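Local coordinates for ABC transporter, periplasmic solute-binding protein (Rhizobium meliloti, PDB 4WED) that probably binds a peptide or nickel-containing solute in the periplasm and passes it to a membrane ABC transporter for uptake, at residues A382-I385 against Q386-K390; V369-P372 against D373-P376; A114-W117 against N118-W122; A59-D62 against L63-P67. One frame throughout, in Å; residues are numbered along the deposited sequence.

In the fold
Along the chain the order is interaction 4, interaction 3, interaction 2 and then interaction 1. They gather in two pairs on opposite sides of the chain's centre. Interaction 3, on helix 112-122, and interaction 4, at the end of helix 58-61 and in the loop after it, have centres about 17 Å apart without touching. Interactions 2 and 1 are about 16 Å apart centre to centre and do touch, A382 CB lying 4.2 Å from V370 CG1: both belong to the run from strand 362-370 through helix 378-392 to strand 395-400. The centres of interactions 1 and 3 are about 54 Å apart, consistent with the two-lobed build of solute-binding proteins, which close over a solute between their lobes.

Interaction 1: residues A382-I385 against Q386-K390; sequences AEVI and QSEMK
A382 O accepts the N-H of Q386 at 2.8 Å, and the same i to i+4 ladder continues up this stretch of helix 378-392: E383 O takes S387 N weakly, V384 O takes E388 N, and I385 O takes M389 N. The last is the straightest, with an N-H...O angle of 172° and an O-to-N distance of 2.7 Å. On the side chains, V384 and E388 run next to each other in the same direction. CG1 of V384, trans to its own N (chi1 173°), lies 3.4 Å from OE2 of E388, so the methyl packs against that oxygen. I385 and M389, a selenomethionine, make the second pair one position further on. CG2 of I385 meets CG of M389 at 3.7 Å, and beyond that carbon the selenomethionine chain bends twice. Q386 reaches out instead, its extended chain carrying NE2 to the backbone O of L396 on strand 395-400. V384 and I385 also lean on V308 and I305, so helix 378-392, the crossover helix of its beta-alpha-beta unit, lies between strand 395-400 and helix 302-310, the latter outside the unit. OE1 of E388 accepts the backbone N-H of D301, immediately ahead of helix 302-310. With an alanine here, the D301 N-H would probably be left without its acceptor and CG1 of V384 without its neighbouring carboxylate. A buried glutamate held at one oxygen by a backbone donor, near a helix start and with R337 against it, is likely to stay ionised.

Interaction 2: residues V369-P372 against D373-P376; sequences VVSP and DAVP
S371 turns its OG trans to its own backbone N (chi1 -176°), which sets the hydroxyl beside D373, 3.5 Å from D373 CB. D373 takes the other course: its CG stands opposite its own carbonyl carbon (chi1 -60°), and the carboxylate turns to the segment after strand 395-400, where H403 N holds OD2 weakly. Between these two the backbone curls. P372, D373 and A374 all adopt helical torsions, and the N-H groups of A374 and V375 converge on S371 O. That oxygen receives V375 N at 3.0 Å, an i to i+4 bond that closes an alpha-turn, with the donor nearly in line with the carbonyl. A374 N reaches the same S371 O at 3.1 Å, but its angle of 121° makes this a weak bond. CB of A374 also stands 4.1 Å from CB of S371. One residue further on, P376 makes a bent CA-H...O contact with P372 O, with 3.5 Å from CA to O. The S371 hydroxyl has its own polar partner in V401 O, a second tie from the turn to that same segment. In the fold this is the link by which strand 362-370, parallel to strand 395-400, gives way to helix 378-392. Just before the bend V370 packs on I398 and S400 of the neighbouring strand and on S378 of the helix, while P372 lies against S400 and R379.

Interaction 3: residues A114-W117 against N118-W122; sequences ACKW and NLERW
A114 O, C115 O and K116 O accept the N-H groups of N118, L119 and E120, the i to i+4 ladder of helix 112-122. On one flank sits a CH-pi pair four residues apart. CD of R121 lies 3.6 Å from the centroid of the six-membered ring of W117, almost straight above the face. NE passes over the rim of the same face, the guanidinium plane tilted 62° to the indole. The indole, trans to its own N (chi1 178°), is sent out from the helix, where the R121 chain from the next turn lies over its face. An alanine in place of W117 would probably take away the face under R121 and set its bent chain free to turn. K116 and E120 cross obliquely: OE2 lies against the aliphatic chain of the lysine, while NZ stays 4.4 Å away, too far for a salt bridge. On the buried side C115 SG touches L119 CD1 at 3.8 Å. N118 ties the helix to the loop holding F171 and L172, its OD1 accepting L172 N. Its ND2 gives a second bond to A114 O at 3.0 Å, from the face of that carbonyl opposite N118 N.

Interaction 4: residues A59-D62 against L63-P67; sequences AIQD and LMFEP. With NA (sodium ion), chain B.
D62 grips a sodium ion with both carboxylate oxygens, while its backbone O shares one water with F65 O, the water donating to both at 2.6 Å. The grip is uneven: D62 OD2 lies 2.3 Å from the sodium ion and OD1 2.7 Å. Three waters and D515 complete the coordination. With its CG trans to the backbone N (chi1 -177°), D62 directs its carboxylate away from the turn and toward the metal. The turn, which leads from helix 58-61 toward strand 69-71, is held by Q61 O, which takes F65 N at 2.9 Å nearly in line with the carbonyl and M64 N at 3.3 Å from well above the carbonyl plane. L63 N donates to I60 O, again from above the plane. M64, a selenomethionine, bends back so that its SE stands 3.5 Å from I60 O, and its CG sits over the centre of the F65 ring. I60, L63 and M64 pack on F204 of strand 201-206. R170 donates through NH1 to both D62 OD1 and F65 O, and M516 N donates to D62 OD2. D62 and D515 thus share the sodium ion, while R170 adds a positive partner to D62, which would probably offset part of the carboxylate charge.

Interaction 1: residues A382-I385 against Q386-K390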
loop_
_atom_site.group_PDB
_atom_site.type_symbol
_atom_site.label_atom_id
_atom_site.label_comp_id
_atom_site.label_asym_id
_atom_site.label_seq_id
_atom_site.Cartn_x
_atom_site.Cartn_y
_atom_site.Cartn_z
ATOM N N ALA A 382 -13.959 8.854 16.126
ATOM C CA ALA A 382 -15.231 8.373 16.613
ATOM C C ALA A 382 -16.077 9.511 17.172
ATOM O O ALA A 382 -17.307 9.530 17.011
ATOM C CB ALA A 382 -15.012 7.304 17.654
ATOM N N GLU A 383 -15.415 10.477 17.788
ATOM C CA GLU A 383 -16.104 11.583 18.452
ATOM C C GLU A 383 -16.537 12.652 17.475
ATOM O O GLU A 383 -17.495 13.348 17.732
ATOM C CB GLU A 383 -15.204 12.189 19.516
ATOM C CG GLU A 383 -14.780 11.161 20.560
ATOM C CD GLU A 383 -14.042 11.771 21.734
ATOM O OE1 GLU A 383 -13.230 12.693 21.491
ATOM O OE2 GLU A 383 -14.268 11.321 22.889
ATOM N N VAL A 384 -15.823 12.798 16.369
ATOM C CA VAL A 384 -16.296 13.626 15.273
ATOM C C VAL A 384 -17.592 13.023 14.712
ATOM O O VAL A 384 -18.613 13.695 14.597
ATOM C CB VAL A 384 -15.280 13.671 14.116
ATOM C CG1 VAL A 384 -15.862 14.404 12.905
ATOM C CG2 VAL A 384 -13.992 14.329 14.567
ATOM N N ILE A 385 -17.519 11.744 14.377
ATOM C CA ILE A 385 -18.641 11.007 13.790
ATOM C C ILE A 385 -19.871 10.996 14.708
ATOM O O ILE A 385 -20.973 11.314 14.282
ATOM C CB ILE A 385 -18.209 9.561 13.452
ATOM C CG1 ILE A 385 -17.182 9.608 12.319
ATOM C CG2 ILE A 385 -19.400 8.697 13.078
ATOM C CD1 ILE A 385 -16.366 8.352 12.161
ATOM N N GLN A 386 -19.667 10.634 15.959
ATOM C CA GLN A 386 -20.748 10.553 16.910
ATOM C C GLN A 386 -21.547 11.861 16.972
ATOM O O GLN A 386 -22.797 11.878 17.154
ATOM C CB GLN A 386 -20.137 10.290 18.286
ATOM C CG GLN A 386 -21.076 10.445 19.466
ATOM C CD GLN A 386 -20.329 10.326 20.782
ATOM O OE1 GLN A 386 -19.656 11.271 21.216
ATOM N NE2 GLN A 386 -20.448 9.171 21.429
ATOM N N SER A 387 -20.779 12.940 16.879
ATOM C CA SER A 387 -21.298 14.296 16.906
ATOM C C SER A 387 -22.072 14.621 15.603
ATOM O O SER A 387 -23.092 15.314 15.629
ATOM C CB SER A 387 -20.124 15.256 17.124
ATOM O OG SER A 387 -20.494 16.569 16.802
ATOM N N GLU A 388 -21.579 14.116 14.474
ATOM C CA GLU A 388 -22.227 14.293 13.199
ATOM C C GLU A 388 -23.477 13.434 13.040
ATOM O O GLU A 388 -24.441 13.878 12.435
ATOM C CB GLU A 388 -21.243 13.972 12.090
ATOM C CG GLU A 388 -20.209 15.065 11.938
ATOM C CD GLU A 388 -19.073 14.663 11.034
ATOM O OE1 GLU A 388 -19.061 13.485 10.603
ATOM O OE2 GLU A 388 -18.201 15.518 10.746
HETATM N N MSE A 389 -23.434 12.209 13.562
HETATM C CA MSE A 389 -24.595 11.313 13.654
HETATM C C MSE A 389 -25.687 11.860 14.537
HETATM O O MSE A 389 -26.890 11.744 14.269
HETATM C CB MSE A 389 -24.063 10.034 14.280
HETATM C CG MSE A 389 -23.084 9.288 13.378
HETATM SE SE MSE A 389 -23.953 8.937 11.647
HETATM C CE MSE A 389 -23.480 10.524 10.549
ATOM N N LYS A 390 -25.272 12.501 15.605
ATOM C CA LYS A 390 -26.212 13.106 16.475
ATOM C C LYS A 390 -27.042 14.079 15.651
ATOM O O LYS A 390 -28.260 14.064 15.754
ATOM C CB LYS A 390 -25.484 13.775 17.641
ATOM C CG LYS A 390 -26.322 14.760 18.451
ATOM C CD LYS A 390 -27.037 14.100 19.612
ATOM C CE LYS A 390 -27.816 15.149 20.376
ATOM N NZ LYS A 390 -27.711 14.954 21.836
#

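Interaction 2: residues V369-P372 against D373-P376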
loop_
_atom_site.group_PDB
_atom_site.type_symbol
_atom_site.label_atom_id
_atom_site.label_comp_id
_atom_site.label_asym_id
_atom_site.label_seq_id
_atom_site.Cartn_x
_atom_site.Cartn_y
_atom_site.Cartn_z
ATOM N N VAL A 369 -16.900 0.545 17.449
ATOM C CA VAL A 369 -15.815 -0.043 18.186
ATOM C C VAL A 369 -14.509 0.476 17.612
ATOM O O VAL A 369 -14.331 0.497 16.399
ATOM C CB VAL A 369 -15.868 -1.586 18.191
ATOM C CG1 VAL A 369 -14.739 -2.172 19.053
ATOM C CG2 VAL A 369 -17.208 -2.064 18.738
ATOM N N VAL A 370 -13.614 0.929 18.497
ATOM C CA VAL A 370 -12.327 1.472 18.072
ATOM C C VAL A 370 -11.195 1.019 18.995
ATOM O O VAL A 370 -11.420 0.733 20.174
ATOM C CB VAL A 370 -12.342 3.007 18.047
ATOM C CG1 VAL A 370 -13.317 3.528 17.001
ATOM C CG2 VAL A 370 -12.658 3.569 19.429
ATOM N N SER A 371 -9.984 0.951 18.444
ATOM C CA SER A 371 -8.762 0.755 19.234
ATOM C C SER A 371 -7.709 1.765 18.820
ATOM O O SER A 371 -7.176 1.657 17.716
ATOM C CB SER A 371 -8.190 -0.655 19.061
ATOM O OG SER A 371 -7.064 -0.818 19.909
ATOM N N PRO A 372 -7.418 2.755 19.697
ATOM C CA PRO A 372 -6.316 3.689 19.463
ATOM C C PRO A 372 -4.975 2.996 19.188
ATOM O O PRO A 372 -4.186 3.512 18.394
ATOM C CB PRO A 372 -6.281 4.506 20.758
ATOM C CG PRO A 372 -7.713 4.559 21.168
ATOM C CD PRO A 372 -8.229 3.174 20.860
ATOM N N ASP A 373 -4.747 1.831 19.806
ATOM C CA ASP A 373 -3.551 0.993 19.533
ATOM C C ASP A 373 -3.416 0.599 18.060
ATOM O O ASP A 373 -2.358 0.766 17.465
ATOM C CB ASP A 373 -3.580 -0.305 20.355
ATOM C CG ASP A 373 -3.613 -0.061 21.851
ATOM O OD1 ASP A 373 -3.417 1.100 22.269
ATOM O OD2 ASP A 373 -3.835 -1.033 22.613
ATOM N N ALA A 374 -4.501 0.068 17.495
ATOM C CA ALA A 374 -4.532 -0.454 16.119
ATOM C C ALA A 374 -4.730 0.609 15.014
ATOM O O ALA A 374 -4.401 0.356 13.852
ATOM C CB ALA A 374 -5.611 -1.518 16.007
ATOM N N VAL A 375 -5.295 1.767 15.355
ATOM C CA VAL A 375 -5.378 2.892 14.416
ATOM C C VAL A 375 -5.207 4.228 15.158
ATOM O O VAL A 375 -6.171 4.738 15.722
ATOM C CB VAL A 375 -6.730 2.928 13.663
ATOM C CG1 VAL A 375 -6.548 3.612 12.321
ATOM C CG2 VAL A 375 -7.333 1.540 13.473
ATOM N N PRO A 376 -3.985 4.810 15.171
ATOM C CA PRO A 376 -3.876 6.046 15.952
ATOM C C PRO A 376 -4.827 7.146 15.454
ATOM O O PRO A 376 -4.944 7.381 14.258
ATOM C CB PRO A 376 -2.395 6.441 15.797
ATOM C CG PRO A 376 -1.690 5.163 15.480
ATOM C CD PRO A 376 -2.676 4.395 14.631
#

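Interaction 3: residues A114-W117 against N118-W122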
loop_
_atom_site.group_PDB
_atom_site.type_symbol
_atom_site.label_atom_id
_atom_site.label_comp_id
_atom_site.label_asym_id
_atom_site.label_seq_id
_atom_site.Cartn_x
_atom_site.Cartn_y
_atom_site.Cartn_z
ATOM N N ALA A 114 21.455 -16.521 -14.719
ATOM C CA ALA A 114 21.546 -15.816 -13.448
ATOM C C ALA A 114 20.141 -15.560 -12.927
ATOM O O ALA A 114 19.883 -15.604 -11.736
ATOM C CB ALA A 114 22.317 -14.515 -13.613
ATOM N N CYS A 115 19.213 -15.353 -13.843
ATOM C CA CYS A 115 17.823 -15.178 -13.496
ATOM C C CYS A 115 17.167 -16.432 -12.916
ATOM O O CYS A 115 16.511 -16.367 -11.875
ATOM C CB CYS A 115 17.081 -14.740 -14.749
ATOM S SG CYS A 115 15.357 -14.382 -14.432
ATOM N N LYS A 116 17.337 -17.560 -13.593
ATOM C CA LYS A 116 16.880 -18.859 -13.070
ATOM C C LYS A 116 17.422 -19.118 -11.676
ATOM O O LYS A 116 16.694 -19.575 -10.800
ATOM C CB LYS A 116 17.341 -19.997 -14.010
ATOM C CG LYS A 116 17.073 -21.447 -13.596
ATOM C CD LYS A 116 17.585 -22.415 -14.683
ATOM C CE LYS A 116 17.017 -23.833 -14.585
ATOM N NZ LYS A 116 16.965 -24.601 -15.888
ATOM N N TRP A 117 18.719 -18.870 -11.497
ATOM C CA TRP A 117 19.415 -19.202 -10.253
ATOM C C TRP A 117 18.802 -18.457 -9.073
ATOM O O TRP A 117 18.659 -19.001 -8.001
ATOM C CB TRP A 117 20.890 -18.828 -10.395
ATOM C CG TRP A 117 21.753 -19.059 -9.151
ATOM C CD1 TRP A 117 22.405 -20.205 -8.821
ATOM C CD2 TRP A 117 22.073 -18.099 -8.105
ATOM N NE1 TRP A 117 23.088 -20.036 -7.640
ATOM C CE2 TRP A 117 22.909 -18.762 -7.179
ATOM C CE3 TRP A 117 21.732 -16.754 -7.872
ATOM C CZ2 TRP A 117 23.416 -18.136 -6.032
ATOM C CZ3 TRP A 117 22.225 -16.130 -6.731
ATOM C CH2 TRP A 117 23.074 -16.824 -5.825
ATOM N N ASN A 118 18.435 -17.206 -9.302
ATOM C CA ASN A 118 17.714 -16.387 -8.316
ATOM C C ASN A 118 16.303 -16.848 -8.077
ATOM O O ASN A 118 15.887 -17.046 -6.943
ATOM C CB ASN A 118 17.635 -14.930 -8.785
ATOM C CG ASN A 118 18.840 -14.126 -8.362
ATOM O OD1 ASN A 118 18.947 -13.729 -7.207
ATOM N ND2 ASN A 118 19.740 -13.867 -9.289
ATOM N N LEU A 119 15.560 -16.990 -9.158
ATOM C CA LEU A 119 14.206 -17.436 -9.076
ATOM C C LEU A 119 14.106 -18.763 -8.375
ATOM O O LEU A 119 13.222 -18.978 -7.559
ATOM C CB LEU A 119 13.671 -17.534 -10.477
ATOM C CG LEU A 119 13.398 -16.148 -11.046
ATOM C CD1 LEU A 119 12.827 -16.305 -12.438
ATOM C CD2 LEU A 119 12.456 -15.298 -10.191
ATOM N N GLU A 120 15.032 -19.656 -8.677
ATOM C CA GLU A 120 15.081 -20.952 -8.004
ATOM C C GLU A 120 15.395 -20.842 -6.503
ATOM O O GLU A 120 15.149 -21.774 -5.751
ATOM C CB GLU A 120 16.109 -21.856 -8.672
ATOM C CG GLU A 120 15.629 -22.464 -9.978
ATOM C CD GLU A 120 16.705 -23.330 -10.620
ATOM O OE1 GLU A 120 17.880 -23.258 -10.159
ATOM O OE2 GLU A 120 16.380 -24.077 -11.574
ATOM N N ARG A 121 15.950 -19.716 -6.080
ATOM C CA ARG A 121 16.246 -19.511 -4.681
ATOM C C ARG A 121 14.993 -19.243 -3.855
ATOM O O ARG A 121 15.006 -19.475 -2.655
ATOM C CB ARG A 121 17.239 -18.360 -4.488
ATOM C CG ARG A 121 18.685 -18.783 -4.671
ATOM C CD ARG A 121 19.601 -17.578 -4.840
ATOM N NE ARG A 121 20.705 -17.541 -3.881
ATOM C CZ ARG A 121 20.575 -17.269 -2.585
ATOM N NH1 ARG A 121 19.390 -17.038 -2.049
ATOM N NH2 ARG A 121 21.637 -17.221 -1.813
ATOM N N TRP A 122 13.921 -18.756 -4.460
ATOM C CA TRP A 122 12.740 -18.404 -3.645
ATOM C C TRP A 122 11.411 -18.972 -4.115
ATOM O O TRP A 122 10.494 -19.143 -3.305
ATOM C CB TRP A 122 12.600 -16.870 -3.475
ATOM C CG TRP A 122 12.393 -16.126 -4.761
ATOM C CD1 TRP A 122 13.364 -15.587 -5.591
ATOM C CD2 TRP A 122 11.145 -15.817 -5.343
ATOM N NE1 TRP A 122 12.773 -14.977 -6.670
ATOM C CE2 TRP A 122 11.406 -15.094 -6.541
ATOM C CE3 TRP A 122 9.820 -16.071 -4.972
ATOM C CZ2 TRP A 122 10.386 -14.645 -7.386
ATOM C CZ3 TRP A 122 8.796 -15.608 -5.808
ATOM C CH2 TRP A 122 9.092 -14.901 -7.007
#

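Interaction 4: residues A59-D62 against L63-P67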
loop_
_atom_site.group_PDB
_atom_site.type_symbol
_atom_site.label_atom_id
_atom_site.label_comp_id
_atom_site.label_asym_id
_atom_site.label_seq_id
_atom_site.Cartn_x
_atom_site.Cartn_y
_atom_site.Cartn_z
ATOM N N ALA A 59 13.049 -0.180 1.558
ATOM C CA ALA A 59 13.562 0.928 0.785
ATOM C C ALA A 59 15.072 0.889 0.569
ATOM O O ALA A 59 15.580 1.404 -0.409
ATOM C CB ALA A 59 13.153 2.222 1.453
ATOM N N ILE A 60 15.798 0.262 1.472
ATOM C CA ILE A 60 17.263 0.139 1.330
ATOM C C ILE A 60 17.599 -0.877 0.295
ATOM O O ILE A 60 18.470 -0.637 -0.538
ATOM C CB ILE A 60 17.945 -0.339 2.634
ATOM C CG1 ILE A 60 17.659 0.622 3.800
ATOM C CG2 ILE A 60 19.451 -0.464 2.460
ATOM C CD1 ILE A 60 18.101 2.064 3.594
ATOM N N GLN A 61 16.865 -1.977 0.300
ATOM C CA GLN A 61 17.020 -3.044 -0.674
ATOM C C GLN A 61 16.750 -2.501 -2.054
ATOM O O GLN A 61 17.391 -2.867 -3.012
ATOM C CB GLN A 61 16.072 -4.187 -0.359
ATOM C CG GLN A 61 16.624 -5.182 0.628
ATOM C CD GLN A 61 15.557 -5.937 1.359
ATOM O OE1 GLN A 61 14.588 -5.374 1.815
ATOM N NE2 GLN A 61 15.735 -7.225 1.473
ATOM N N ASP A 62 15.799 -1.592 -2.130
ATOM C CA ASP A 62 15.408 -0.983 -3.378
ATOM C C ASP A 62 16.529 -0.178 -4.001
ATOM O O ASP A 62 16.495 0.117 -5.177
ATOM C CB ASP A 62 14.167 -0.142 -3.169
ATOM C CG ASP A 62 13.661 0.462 -4.430
ATOM O OD1 ASP A 62 13.539 -0.222 -5.445
ATOM O OD2 ASP A 62 13.381 1.647 -4.398
ATOM N N LEU A 63 17.507 0.197 -3.193
ATOM C CA LEU A 63 18.694 0.903 -3.662
ATOM C C LEU A 63 19.608 0.172 -4.636
ATOM O O LEU A 63 20.165 0.774 -5.518
ATOM C CB LEU A 63 19.516 1.357 -2.473
ATOM C CG LEU A 63 18.864 2.493 -1.725
ATOM C CD1 LEU A 63 19.587 2.699 -0.417
ATOM C CD2 LEU A 63 18.930 3.727 -2.596
HETATM N N MSE A 64 19.797 -1.115 -4.435
HETATM C CA MSE A 64 20.708 -1.924 -5.249
HETATM C C MSE A 64 20.069 -3.135 -5.842
HETATM O O MSE A 64 20.661 -3.767 -6.710
HETATM C CB MSE A 64 21.927 -2.371 -4.406
HETATM C CG MSE A 64 21.660 -3.556 -3.481
HETATM SE SE MSE A 64 20.697 -3.024 -1.836
HETATM C CE MSE A 64 22.230 -2.053 -1.022
ATOM N N PHE A 65 18.891 -3.518 -5.372
ATOM C CA PHE A 65 18.216 -4.664 -5.968
ATOM C C PHE A 65 17.151 -4.225 -6.953
ATOM O O PHE A 65 16.422 -3.251 -6.739
ATOM C CB PHE A 65 17.732 -5.657 -4.893
ATOM C CG PHE A 65 18.883 -6.280 -4.091
ATOM C CD1 PHE A 65 19.829 -7.098 -4.722
ATOM C CD2 PHE A 65 19.008 -6.073 -2.737
ATOM C CE1 PHE A 65 20.856 -7.689 -4.003
ATOM C CE2 PHE A 65 20.046 -6.646 -2.011
ATOM C CZ PHE A 65 20.980 -7.446 -2.651
ATOM N N GLU A 66 17.084 -4.931 -8.066
ATOM C CA GLU A 66 16.107 -4.606 -9.085
ATOM C C GLU A 66 15.248 -5.785 -9.405
ATOM O O GLU A 66 15.697 -6.925 -9.314
ATOM C CB GLU A 66 16.776 -4.087 -10.341
ATOM C CG GLU A 66 17.188 -2.630 -10.237
ATOM C CD GLU A 66 17.866 -2.116 -11.495
ATOM O OE1 GLU A 66 18.731 -2.877 -11.985
ATOM O OE2 GLU A 66 17.556 -0.970 -11.976
ATOM N N PRO A 67 13.974 -5.521 -9.748
ATOM C CA PRO A 67 13.072 -6.584 -10.198
ATOM C C PRO A 67 13.044 -6.748 -11.728
ATOM O O PRO A 67 13.617 -5.950 -12.482
ATOM C CB PRO A 67 11.712 -6.065 -9.738
ATOM C CG PRO A 67 11.838 -4.590 -9.985
ATOM C CD PRO A 67 13.288 -4.224 -9.686
HETATM NA NA NA B . 12.268 1.939 -6.441
HETATM O O HOH W 1 17.622 -0.979 -7.295
HETATM O O HOH W 2 11.497 -0.286 -7.464
HETATM O O HOH W 3 12.513 4.265 -5.740
HETATM O O HOH W 4 14.209 1.570 -7.087
#